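Local coordinates for hypothetical protein BSU32300 (PDB 1YLM) that is probably an RNase of the HepT family, the toxin of a putative type VII toxin-antitoxin system, probably neutralised by its cognate antitoxin, at residues A[70-75]-A[88-93]. Sequence-based numbering, arbitrary orientation.
Sequences DIMDIL and ELKKLI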
ATOM      1  N   ASP A  70       3.684 -12.885  12.999  1.00 29.17           N
ATOM      2  CA  ASP A  70       3.515 -14.202  13.638  1.00 27.74           C
ATOM      3  C   ASP A  70       2.747 -15.201  12.762  1.00 25.82           C
ATOM      4  O   ASP A  70       2.827 -16.423  12.963  1.00 25.49           O
ATOM      5  CB  ASP A  70       2.785 -14.032  14.972  1.00 28.11           C
ATOM      6  CG  ASP A  70       3.531 -13.124  15.923  1.00 30.48           C
ATOM      7  OD1 ASP A  70       4.694 -13.453  16.252  1.00 32.93           O
ATOM      8  OD2 ASP A  70       2.961 -12.078  16.329  1.00 34.23           O
ATOM      9  N   ILE A  71       2.020 -14.670  11.789  1.00 23.68           N
ATOM     10  CA  ILE A  71       1.152 -15.471  10.913  1.00 22.21           C
ATOM     11  C   ILE A  71       1.826 -16.703  10.303  1.00 21.79           C
ATOM     12  O   ILE A  71       1.273 -17.813  10.363  1.00 20.81           O
ATOM     13  CB  ILE A  71       0.490 -14.569   9.829  1.00 22.34           C
ATOM     14  CG1 ILE A  71      -0.478 -13.599  10.506  1.00 21.43           C
ATOM     15  CG2 ILE A  71      -0.236 -15.405   8.780  1.00 20.61           C
ATOM     16  CD1 ILE A  71      -0.966 -12.453   9.646  1.00 21.54           C
HETATM   17  N   MSE A  72       3.025 -16.528   9.739  1.00 21.19           N
HETATM   18  CA  MSE A  72       3.679 -17.627   9.014  1.00 21.90           C
HETATM   19  C   MSE A  72       4.087 -18.744   9.946  1.00 21.28           C
HETATM   20  O   MSE A  72       3.960 -19.917   9.612  1.00 20.59           O
HETATM   21  CB  MSE A  72       4.907 -17.146   8.231  1.00 22.61           C
HETATM   22  CG  MSE A  72       4.583 -16.197   7.091  1.00 24.58           C
HETATM   23 SE   MSE A  72       3.304 -16.906   5.745  1.00 39.85          SE
HETATM   24  CE  MSE A  72       3.886 -18.770   5.764  1.00 10.79           C
ATOM     25  N   ASP A  73       4.588 -18.358  11.112  1.00 20.65           N
ATOM     26  CA  ASP A  73       4.988 -19.302  12.142  1.00 21.00           C
ATOM     27  C   ASP A  73       3.821 -20.199  12.553  1.00 20.25           C
ATOM     28  O   ASP A  73       3.990 -21.392  12.750  1.00 20.72           O
ATOM     29  CB  ASP A  73       5.555 -18.546  13.347  1.00 21.77           C
ATOM     30  CG  ASP A  73       6.931 -17.929  13.057  1.00 24.07           C
ATOM     31  OD1 ASP A  73       7.626 -18.423  12.137  1.00 26.00           O
ATOM     32  OD2 ASP A  73       7.294 -16.946  13.744  1.00 27.27           O
ATOM     33  N   ILE A  74       2.634 -19.623  12.638  1.00 19.85           N
ATOM     34  CA  ILE A  74       1.435 -20.398  12.991  1.00 19.30           C
ATOM     35  C   ILE A  74       1.048 -21.371  11.863  1.00 19.08           C
ATOM     36  O   ILE A  74       0.777 -22.554  12.114  1.00 18.55           O
ATOM     37  CB  ILE A  74       0.270 -19.464  13.411  1.00 19.75           C
ATOM     38  CG1 ILE A  74       0.606 -18.760  14.743  1.00 18.64           C
ATOM     39  CG2 ILE A  74      -1.051 -20.268  13.503  1.00 18.48           C
ATOM     40  CD1 ILE A  74      -0.078 -17.407  14.909  1.00 21.61           C
ATOM     41  N   LEU A  75       1.096 -20.895  10.617  1.00 18.92           N
ATOM     42  CA  LEU A  75       0.856 -21.761   9.450  1.00 19.23           C
ATOM     43  C   LEU A  75       1.866 -22.906   9.360  1.00 19.34           C
ATOM     44  O   LEU A  75       1.524 -24.021   8.949  1.00 18.91           O
ATOM     45  CB  LEU A  75       0.861 -20.935   8.152  1.00 17.85           C
ATOM     46  CG  LEU A  75      -0.267 -19.899   8.050  1.00 18.17           C
ATOM     47  CD1 LEU A  75      -0.182 -19.093   6.735  1.00 15.87           C
ATOM     48  CD2 LEU A  75      -1.644 -20.554   8.168  1.00 18.07           C
ATOM     49  N   GLU A  88      11.128 -18.546   4.115  1.00 22.07           N
ATOM     50  CA  GLU A  88      11.259 -17.825   2.844  1.00 21.94           C
ATOM     51  C   GLU A  88      10.197 -16.742   2.702  1.00 21.48           C
ATOM     52  O   GLU A  88      10.506 -15.595   2.381  1.00 20.81           O
ATOM     53  CB  GLU A  88      11.173 -18.787   1.671  1.00 22.11           C
ATOM     54  CG  GLU A  88      12.454 -19.589   1.444  1.00 24.30           C
ATOM     55  CD  GLU A  88      12.523 -20.170   0.059  1.00 27.53           C
ATOM     56  OE1 GLU A  88      12.585 -19.386  -0.913  1.00 28.90           O
ATOM     57  OE2 GLU A  88      12.524 -21.409  -0.069  1.00 29.00           O
ATOM     58  N   LEU A  89       8.940 -17.106   2.957  1.00 20.53           N
ATOM     59  CA  LEU A  89       7.846 -16.134   2.857  1.00 19.26           C
ATOM     60  C   LEU A  89       8.006 -15.009   3.876  1.00 19.25           C
ATOM     61  O   LEU A  89       7.735 -13.851   3.566  1.00 18.80           O
ATOM     62  CB  LEU A  89       6.477 -16.819   2.945  1.00 19.05           C
ATOM     63  CG  LEU A  89       6.185 -17.799   1.783  1.00 18.87           C
ATOM     64  CD1 LEU A  89       4.817 -18.458   1.926  1.00 18.84           C
ATOM     65  CD2 LEU A  89       6.310 -17.185   0.404  1.00 20.04           C
ATOM     66  N   LYS A  90       8.503 -15.332   5.066  1.00 18.71           N
ATOM     67  CA  LYS A  90       8.792 -14.309   6.069  1.00 19.43           C
ATOM     68  C   LYS A  90       9.769 -13.237   5.555  1.00 19.32           C
ATOM     69  O   LYS A  90       9.641 -12.062   5.899  1.00 18.16           O
ATOM     70  CB  LYS A  90       9.351 -14.932   7.347  1.00 19.17           C
ATOM     71  CG  LYS A  90       8.307 -15.602   8.259  1.00 20.48           C
ATOM     72  CD  LYS A  90       9.004 -16.511   9.287  1.00 21.21           C
ATOM     73  CE  LYS A  90       9.169 -15.820  10.604  1.00 26.38           C
ATOM     74  NZ  LYS A  90       9.818 -16.737  11.595  1.00 27.25           N
ATOM     75  N   LYS A  91      10.747 -13.647   4.753  1.00 19.39           N
ATOM     76  CA  LYS A  91      11.758 -12.705   4.242  1.00 20.51           C
ATOM     77  C   LYS A  91      11.142 -11.672   3.295  1.00 19.55           C
ATOM     78  O   LYS A  91      11.546 -10.502   3.312  1.00 18.67           O
ATOM     79  CB  LYS A  91      12.914 -13.453   3.561  1.00 21.13           C
ATOM     80  CG  LYS A  91      13.747 -14.299   4.535  1.00 21.72           C
ATOM     81  CD  LYS A  91      14.767 -15.175   3.791  1.00 23.37           C
ATOM     82  CE  LYS A  91      15.606 -16.025   4.794  1.00 26.13           C
ATOM     83  NZ  LYS A  91      16.118 -15.227   5.927  1.00 30.64           N
ATOM     84  N   LEU A  92      10.152 -12.094   2.500  1.00 18.35           N
ATOM     85  CA  LEU A  92       9.400 -11.149   1.664  1.00 18.22           C
ATOM     86  C   LEU A  92       8.516 -10.260   2.518  1.00 17.11           C
ATOM     87  O   LEU A  92       8.457  -9.041   2.315  1.00 16.16           O
ATOM     88  CB  LEU A  92       8.529 -11.857   0.612  1.00 18.10           C
ATOM     89  CG  LEU A  92       7.644 -10.904  -0.225  1.00 18.58           C
ATOM     90  CD1 LEU A  92       8.460  -9.876  -1.045  1.00 21.10           C
ATOM     91  CD2 LEU A  92       6.733 -11.707  -1.147  1.00 19.55           C
ATOM     92  N   ILE A  93       7.807 -10.874   3.468  1.00 16.65           N
ATOM     93  CA  ILE A  93       6.911 -10.138   4.355  1.00 16.36           C
ATOM     94  C   ILE A  93       7.634  -9.012   5.113  1.00 16.06           C
ATOM     95  O   ILE A  93       7.063  -7.947   5.376  1.00 14.71           O
ATOM     96  CB  ILE A  93       6.199 -11.124   5.334  1.00 16.08           C
ATOM     97  CG1 ILE A  93       5.186 -11.983   4.547  1.00 16.35           C
ATOM     98  CG2 ILE A  93       5.555 -10.377   6.517  1.00 15.62           C
ATOM     99  CD1 ILE A  93       4.731 -13.268   5.259  1.00 17.86           C
TER
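Met72, a selenomethionine, reaches from helix 71-77 across to three side chains of helix 83-93, and the contact illustrates how an antiparallel helix pair can divide into an apolar inner side and a charged outer one. The two short segments run at 166° to each other with their axes 10.2 Å apart. On the buried side the packing is tight: Ile93 CD1 comes to 3.5 Å from Met72 CG, closer than carbons usually pack, and also touches SE. The Met72 chain bends at chi2 and again at chi3 (-36°), and the methyl CE at its end meets Leu89 CD1 at 4.0 Å. Just beyond Ile93 comes Arg96, the active-site residue by similarity, which opens a segment matching the RX(4)HXY motif except that Gln101 stands where the histidine would be.

The outer side, where Asp73 and Lys90 are partly exposed, has fewer carbon contacts and is held by an ion pair. Lys90 CG lies 3.7 Å from Met72 CB, the two side chains passing each other in opposite directions, before the lysine turns at chi3 (98°). Its NZ then meets Asp73 in a salt bridge, 2.8 Å from OD1 on the syn lone pair and with a weak second bond to OD2. Asp73 and Lys90 cross at about a right angle, a charge pair at the margin of the apolar contact.

This antiparallel pair lies against the long helix 32-59, where Met72 rests on Ile49, while Leu89 packs on Leu122 and Phe125 of helix 119-137.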